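Local coordinates for protein alpha-L-arabinosidase (Xanthomonas axonopodis pv. citri, PDB 6D25) that probably hydrolyses alpha-L-arabinofuranosyl side groups of arabinoxylans, including those on internally di-substituted xylose units, as a trimeric GH51 arabinofuranosidase, at residues A168-A173 and S177-E182; N181-R184 and A190-Q193. All blocks are in the same frame, centred on the assembly; numbering follows the deposited sequence.

Contact 1: A168-A173 and S177-E182; sequences AEYMTA and SSLANE
Ser177 gives its hydroxyl to the carboxylate of Glu169: OG donates to Glu169 OE2 over 2.7 Å, reaching that oxygen on its anti side and 20° out of the carboxylate plane. The same OG accepts from Ala180 N at 3.2 Å, so Ser177 N-caps helix 178-185 while its proton goes to the preceding helix. With CG anti to the backbone N (chi1 177°) and the chain extended beyond it, Glu169 stretches straight across to the start of the second helix, where a water also joins OE2 to the backbone N of Leu179. Two donors thus grip one carboxylate oxygen, and its position at the N-terminus of helix 178-185 would be expected to stabilise the negative charge. Ser178 turns to the second subunit, where its OG bonds to Ile119 N of that chain. Leu179 lies roughly perpendicular to the Glu169 side chain, its CD1 3.7 Å from Glu169 CD, and its other methyl, CD2, approaches Tyr170 CD2. The carbonyl O of Leu179 comes within 3.4 Å of Tyr170 CD2, obliquely to the ring. Ala180 sets its methyl against that of Ala173, CB to CB 4.0 Å, where the first helix has just ended. Glu182 lays CG in plane at the edge of the Tyr170 ring, 3.9 Å from CE2, with ring and carboxylate planes nearly perpendicular; its charge pairs with Arg108, while Tyr170 OH bonds to His137. The two short helical segments run 7.7 Å apart at their closest, crossing at -54°. These are consecutive helices joined by a short loop, the second N-capped by a serine, between strands 149-154 and 196-199 of the (beta/alpha)8 barrel typical of GH51, at a subunit interface of the trimer.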
ATOM      1  N   ALA A 168       7.171   5.579  16.546  1.00 16.30           N
ATOM      2  CA  ALA A 168       7.529   6.921  16.933  1.00 17.61           C
ATOM      3  C   ALA A 168       6.840   7.305  18.257  1.00 17.74           C
ATOM      4  O   ALA A 168       7.489   7.915  19.122  1.00 18.65           O
ATOM      5  CB  ALA A 168       7.135   7.902  15.856  1.00 18.42           C
ATOM      6  N   GLU A 169       5.569   6.955  18.416  1.00 17.09           N
ATOM      7  CA  GLU A 169       4.859   7.262  19.654  1.00 18.68           C
ATOM      8  C   GLU A 169       5.494   6.498  20.829  1.00 17.88           C
ATOM      9  O   GLU A 169       5.748   7.077  21.908  1.00 18.21           O
ATOM     10  CB  GLU A 169       3.360   6.932  19.560  1.00 19.61           C
ATOM     11  CG  GLU A 169       2.570   7.170  20.855  1.00 21.93           C
ATOM     12  CD  GLU A 169       1.096   6.802  20.798  1.00 24.24           C
ATOM     13  OE1 GLU A 169       0.528   6.930  19.674  1.00 25.62           O
ATOM     14  OE2 GLU A 169       0.482   6.332  21.876  1.00 25.83           O
ATOM     15  N   TYR A 170       5.740   5.201  20.628  1.00 17.07           N
ATOM     16  CA  TYR A 170       6.342   4.375  21.659  1.00 16.41           C
ATOM     17  C   TYR A 170       7.619   5.032  22.187  1.00 16.04           C
ATOM     18  O   TYR A 170       7.848   5.105  23.392  1.00 15.86           O
ATOM     19  CB  TYR A 170       6.671   3.006  21.085  1.00 15.97           C
ATOM     20  CG  TYR A 170       7.270   2.022  22.060  1.00 15.79           C
ATOM     21  CD1 TYR A 170       8.636   1.946  22.229  1.00 15.90           C
ATOM     22  CD2 TYR A 170       6.469   1.176  22.802  1.00 15.98           C
ATOM     23  CE1 TYR A 170       9.205   1.028  23.099  1.00 16.66           C
ATOM     24  CE2 TYR A 170       7.015   0.253  23.673  1.00 16.64           C
ATOM     25  CZ  TYR A 170       8.390   0.160  23.818  1.00 16.47           C
ATOM     26  OH  TYR A 170       8.928  -0.763  24.680  1.00 17.21           O
ATOM     27  N   MET A 171       8.451   5.493  21.272  1.00 16.11           N
ATOM     28  CA  MET A 171       9.778   5.993  21.643  1.00 16.75           C
ATOM     29  C   MET A 171       9.721   7.418  22.232  1.00 16.87           C
ATOM     30  O   MET A 171      10.582   7.728  23.058  1.00 16.32           O
ATOM     31  CB  MET A 171      10.727   5.997  20.444  1.00 16.83           C
ATOM     32  CG  MET A 171      11.221   4.580  20.095  1.00 17.05           C
ATOM     33  SD  MET A 171      12.504   4.592  18.805  1.00 18.04           S
ATOM     34  CE  MET A 171      11.542   4.985  17.352  1.00 17.33           C
ATOM     35  N   THR A 172       8.783   8.264  21.781  1.00 17.27           N
ATOM     36  CA  THR A 172       8.880   9.734  22.057  1.00 18.18           C
ATOM     37  C   THR A 172       7.709  10.294  22.878  1.00 19.12           C
ATOM     38  O   THR A 172       7.815  11.403  23.332  1.00 19.29           O
ATOM     39  CB  THR A 172       8.965  10.547  20.749  1.00 18.16           C
ATOM     40  OG1 THR A 172       7.754  10.441  19.988  1.00 18.08           O
ATOM     41  CG2 THR A 172      10.140  10.124  19.899  1.00 17.45           C
ATOM     42  N   ALA A 173       6.618   9.571  23.076  1.00 20.17           N
ATOM     43  CA  ALA A 173       5.435  10.140  23.727  1.00 21.45           C
ATOM     44  C   ALA A 173       5.707  10.394  25.214  1.00 23.51           C
ATOM     45  O   ALA A 173       6.124   9.485  25.923  1.00 23.16           O
ATOM     46  CB  ALA A 173       4.226   9.265  23.537  1.00 21.86           C
ATOM     47  N   SER A 177      -0.319   7.496  27.282  1.00 22.15           N
ATOM     48  CA  SER A 177      -0.896   6.620  26.309  1.00 20.92           C
ATOM     49  C   SER A 177      -0.420   5.173  26.543  1.00 20.17           C
ATOM     50  O   SER A 177       0.616   4.919  27.163  1.00 18.53           O
ATOM     51  CB  SER A 177      -0.522   7.114  24.918  1.00 20.50           C
ATOM     52  OG  SER A 177       0.822   6.724  24.565  1.00 20.57           O
ATOM     53  N   SER A 178      -1.166   4.220  26.004  1.00 20.48           N
ATOM     54  CA  SER A 178      -0.843   2.814  26.147  1.00 20.82           C
ATOM     55  C   SER A 178       0.553   2.506  25.583  1.00 19.13           C
ATOM     56  O   SER A 178       1.265   1.699  26.184  1.00 18.07           O
ATOM     57  CB  SER A 178      -1.886   1.936  25.508  1.00 21.92           C
ATOM     58  OG  SER A 178      -3.065   2.015  26.293  1.00 23.77           O
ATOM     59  N   LEU A 179       0.914   3.092  24.438  1.00 18.63           N
ATOM     60  CA  LEU A 179       2.222   2.803  23.865  1.00 18.59           C
ATOM     61  C   LEU A 179       3.322   3.422  24.750  1.00 17.62           C
ATOM     62  O   LEU A 179       4.358   2.783  24.981  1.00 17.32           O
ATOM     63  CB  LEU A 179       2.303   3.331  22.426  1.00 19.41           C
ATOM     64  CG  LEU A 179       1.620   2.459  21.375  1.00 20.66           C
ATOM     65  CD1 LEU A 179       1.383   3.234  20.058  1.00 20.82           C
ATOM     66  CD2 LEU A 179       2.471   1.218  21.095  1.00 21.29           C
ATOM     67  N   ALA A 180       3.125   4.628  25.248  1.00 16.99           N
ATOM     68  CA  ALA A 180       4.109   5.223  26.149  1.00 17.04           C
ATOM     69  C   ALA A 180       4.226   4.370  27.423  1.00 17.52           C
ATOM     70  O   ALA A 180       5.315   4.166  27.928  1.00 17.67           O
ATOM     71  CB  ALA A 180       3.734   6.646  26.498  1.00 17.17           C
ATOM     72  N   ASN A 181       3.110   3.887  27.946  1.00 17.74           N
ATOM     73  CA  ASN A 181       3.134   3.094  29.161  1.00 18.60           C
ATOM     74  C   ASN A 181       3.808   1.725  28.921  1.00 18.53           C
ATOM     75  O   ASN A 181       4.348   1.131  29.842  1.00 18.34           O
ATOM     76  CB  ASN A 181       1.747   2.904  29.724  1.00 19.81           C
ATOM     77  CG  ASN A 181       1.156   4.185  30.288  1.00 21.04           C
ATOM     78  OD1 ASN A 181       1.865   5.147  30.541  1.00 22.61           O
ATOM     79  ND2 ASN A 181      -0.128   4.180  30.565  1.00 21.90           N
ATOM     80  N   GLU A 182       3.742   1.220  27.704  1.00 18.36           N
ATOM     81  CA  GLU A 182       4.406   0.005  27.338  1.00 19.34           C
ATOM     82  C   GLU A 182       5.935   0.216  27.346  1.00 18.03           C
ATOM     83  O   GLU A 182       6.680  -0.633  27.867  1.00 17.25           O
ATOM     84  CB  GLU A 182       3.890  -0.485  25.982  1.00 21.46           C
ATOM     85  CG  GLU A 182       4.396  -1.859  25.635  1.00 24.73           C
ATOM     86  CD  GLU A 182       3.874  -2.412  24.312  1.00 28.41           C
ATOM     87  OE1 GLU A 182       2.961  -1.798  23.709  1.00 31.09           O
ATOM     88  OE2 GLU A 182       4.349  -3.525  23.945  1.00 30.71           O
TER
HETATM   89  O   HOH W   1      -1.149   4.316  22.589  1.00 16.02           O

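Contact 2: N181-R184 and A190-Q193; sequences NERR and APWQ
Arg183 leaves helix 178-185 with CG anti to the backbone N, then bends at chi3 (62°), and this turn lays its guanidinium against the backbone of Ala190 and Pro191 while its methylenes stay beside Trp192. Trp192 has CG beside its own backbone N (chi1 -66°), which swings the six-membered part of the indole back toward the arginine. The contact belongs to an alpha-to-beta connection of the (beta/alpha)8 barrel: the loop that follows helix 178-185 folds back along it before entering strand 196-199. Pro191 N sits over one face of the guanidinium, toward its rim and 3.5 Å from Arg183 NH2, and the proline ring carbon CD follows at 3.8 Å from the same nitrogen. Ala190 O lies obliquely to the group, 3.5 Å from Arg183 NE, without a hydrogen bond between them. The buried guanidinium thus turns a face to Pro191, while its N-H groups bind carbonyls of the connection, NE on Arg188 O and NH2 on Asp189 O, and NH1 reaches back to the end of helix 161-172. Arg183 and Trp192 run alongside each other in opposite senses, and their guanidinium and indole planes stand 72° apart, so the two flat groups do not stack. Arg188 supplies the cation-pi partner of Trp192, whose NE1 is tied to Asp141 on helix 136-146. On the helix itself, the guanidinium of Arg184 has Arg183 NH2 over one face; its NH1 donates weakly to Asn181 OD1, in plane at the edge, and bonds to Thr175 O as well. What Arg183 brings to the indole is aliphatic: its CD rests 3.7 Å from Trp192 CZ3, approaching the ring obliquely, with CG alongside.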
ATOM      1  N   ASN A 181       3.110   3.887  27.946  1.00 17.74           N
ATOM      2  CA  ASN A 181       3.134   3.094  29.161  1.00 18.60           C
ATOM      3  C   ASN A 181       3.808   1.725  28.921  1.00 18.53           C
ATOM      4  O   ASN A 181       4.348   1.131  29.842  1.00 18.34           O
ATOM      5  CB  ASN A 181       1.747   2.904  29.724  1.00 19.81           C
ATOM      6  CG  ASN A 181       1.156   4.185  30.288  1.00 21.04           C
ATOM      7  OD1 ASN A 181       1.865   5.147  30.541  1.00 22.61           O
ATOM      8  ND2 ASN A 181      -0.128   4.180  30.565  1.00 21.90           N
ATOM      9  N   GLU A 182       3.742   1.220  27.704  1.00 18.36           N
ATOM     10  CA  GLU A 182       4.406   0.005  27.338  1.00 19.34           C
ATOM     11  C   GLU A 182       5.935   0.216  27.346  1.00 18.03           C
ATOM     12  O   GLU A 182       6.680  -0.633  27.867  1.00 17.25           O
ATOM     13  CB  GLU A 182       3.890  -0.485  25.982  1.00 21.46           C
ATOM     14  CG  GLU A 182       4.396  -1.859  25.635  1.00 24.73           C
ATOM     15  CD  GLU A 182       3.874  -2.412  24.312  1.00 28.41           C
ATOM     16  OE1 GLU A 182       2.961  -1.798  23.709  1.00 31.09           O
ATOM     17  OE2 GLU A 182       4.349  -3.525  23.945  1.00 30.71           O
ATOM     18  N   ARG A 183       6.402   1.338  26.785  1.00 16.86           N
ATOM     19  CA  ARG A 183       7.797   1.722  26.927  1.00 16.72           C
ATOM     20  C   ARG A 183       8.207   1.768  28.419  1.00 17.24           C
ATOM     21  O   ARG A 183       9.278   1.247  28.804  1.00 16.72           O
ATOM     22  CB  ARG A 183       8.048   3.072  26.265  1.00 16.41           C
ATOM     23  CG  ARG A 183       9.486   3.546  26.371  1.00 16.26           C
ATOM     24  CD  ARG A 183       9.681   5.033  26.118  1.00 16.22           C
ATOM     25  NE  ARG A 183       8.982   5.875  27.084  1.00 16.17           N
ATOM     26  CZ  ARG A 183       8.096   6.851  26.792  1.00 16.65           C
ATOM     27  NH1 ARG A 183       7.630   7.034  25.558  1.00 15.64           N
ATOM     28  NH2 ARG A 183       7.681   7.654  27.785  1.00 16.72           N
ATOM     29  N   ARG A 184       7.383   2.397  29.245  1.00 17.24           N
ATOM     30  CA  ARG A 184       7.671   2.484  30.679  1.00 18.40           C
ATOM     31  C   ARG A 184       7.722   1.076  31.300  1.00 18.36           C
ATOM     32  O   ARG A 184       8.616   0.809  32.112  1.00 19.20           O
ATOM     33  CB  ARG A 184       6.666   3.378  31.408  1.00 19.13           C
ATOM     34  CG  ARG A 184       6.589   4.799  30.868  1.00 20.00           C
ATOM     35  CD  ARG A 184       5.791   5.736  31.777  1.00 21.71           C
ATOM     36  NE  ARG A 184       5.886   7.103  31.273  1.00 22.80           N
ATOM     37  CZ  ARG A 184       5.059   7.685  30.428  1.00 22.91           C
ATOM     38  NH1 ARG A 184       3.953   7.066  30.067  1.00 23.04           N
ATOM     39  NH2 ARG A 184       5.374   8.880  29.922  1.00 23.60           N
ATOM     40  N   ALA A 190      11.152   7.949  30.767  1.00 21.86           N
ATOM     41  CA  ALA A 190      11.111   9.177  29.954  1.00 21.72           C
ATOM     42  C   ALA A 190      11.179   8.801  28.471  1.00 20.61           C
ATOM     43  O   ALA A 190      11.754   7.797  28.109  1.00 19.38           O
ATOM     44  CB  ALA A 190      12.272  10.091  30.331  1.00 22.03           C
ATOM     45  N   PRO A 191      10.614   9.639  27.621  1.00 20.35           N
ATOM     46  CA  PRO A 191      10.850   9.475  26.193  1.00 19.60           C
ATOM     47  C   PRO A 191      12.354   9.503  25.853  1.00 18.86           C
ATOM     48  O   PRO A 191      13.139  10.101  26.583  1.00 18.39           O
ATOM     49  CB  PRO A 191      10.226  10.715  25.531  1.00 20.22           C
ATOM     50  CG  PRO A 191       9.288  11.267  26.538  1.00 20.96           C
ATOM     51  CD  PRO A 191       9.818  10.838  27.900  1.00 20.79           C
ATOM     52  N   TRP A 192      12.723   8.870  24.762  1.00 17.71           N
ATOM     53  CA  TRP A 192      14.006   9.102  24.139  1.00 17.34           C
ATOM     54  C   TRP A 192      13.861  10.234  23.109  1.00 17.70           C
ATOM     55  O   TRP A 192      12.770  10.562  22.656  1.00 18.03           O
ATOM     56  CB  TRP A 192      14.503   7.865  23.394  1.00 17.00           C
ATOM     57  CG  TRP A 192      14.843   6.652  24.204  1.00 16.76           C
ATOM     58  CD1 TRP A 192      15.977   6.428  24.926  1.00 16.81           C
ATOM     59  CD2 TRP A 192      14.078   5.438  24.260  1.00 16.72           C
ATOM     60  NE1 TRP A 192      15.948   5.171  25.449  1.00 16.86           N
ATOM     61  CE2 TRP A 192      14.807   4.524  25.038  1.00 16.82           C
ATOM     62  CE3 TRP A 192      12.874   5.024  23.695  1.00 16.83           C
ATOM     63  CZ2 TRP A 192      14.358   3.228  25.291  1.00 17.07           C
ATOM     64  CZ3 TRP A 192      12.416   3.752  23.960  1.00 16.99           C
ATOM     65  CH2 TRP A 192      13.158   2.858  24.739  1.00 17.20           C
ATOM     66  N   GLN A 193      14.987  10.783  22.705  1.00 17.33           N
ATOM     67  CA  GLN A 193      15.056  11.698  21.587  1.00 17.68           C
ATOM     68  C   GLN A 193      15.266  10.897  20.303  1.00 16.91           C
ATOM     69  O   GLN A 193      16.165  10.044  20.232  1.00 15.68           O
ATOM     70  CB  GLN A 193      16.217  12.689  21.778  1.00 18.49           C
ATOM     71  CG  GLN A 193      16.134  13.494  23.069  1.00 19.69           C
ATOM     72  CD  GLN A 193      14.931  14.411  23.115  1.00 20.94           C
ATOM     73  OE1 GLN A 193      14.752  15.242  22.225  1.00 22.43           O
ATOM     74  NE2 GLN A 193      14.110  14.251  24.135  1.00 20.18           N
TER

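How the contacts relate
Contacts 1 and 2 lie about 6 Å apart between centres and share helix 178-185, which meets helix 161-172 in contact 1 and its own following loop in contact 2. Arg183 joins them directly: its NH1 bonds to both Tyr170 O and Ala173 O, each at 2.9 Å, tying carbonyls in the last turn and just beyond the end of helix 161-172 to helix 178-185. Pro191 also packs against the end of helix 161-172, its CB 3.3 Å from Thr172 O, and backbone bonds link Met171 with Trp192. Their centres lie about 30 and 28 Å from the centre of the chain, on the same side of it; contact 1 alone reaches the second subunit.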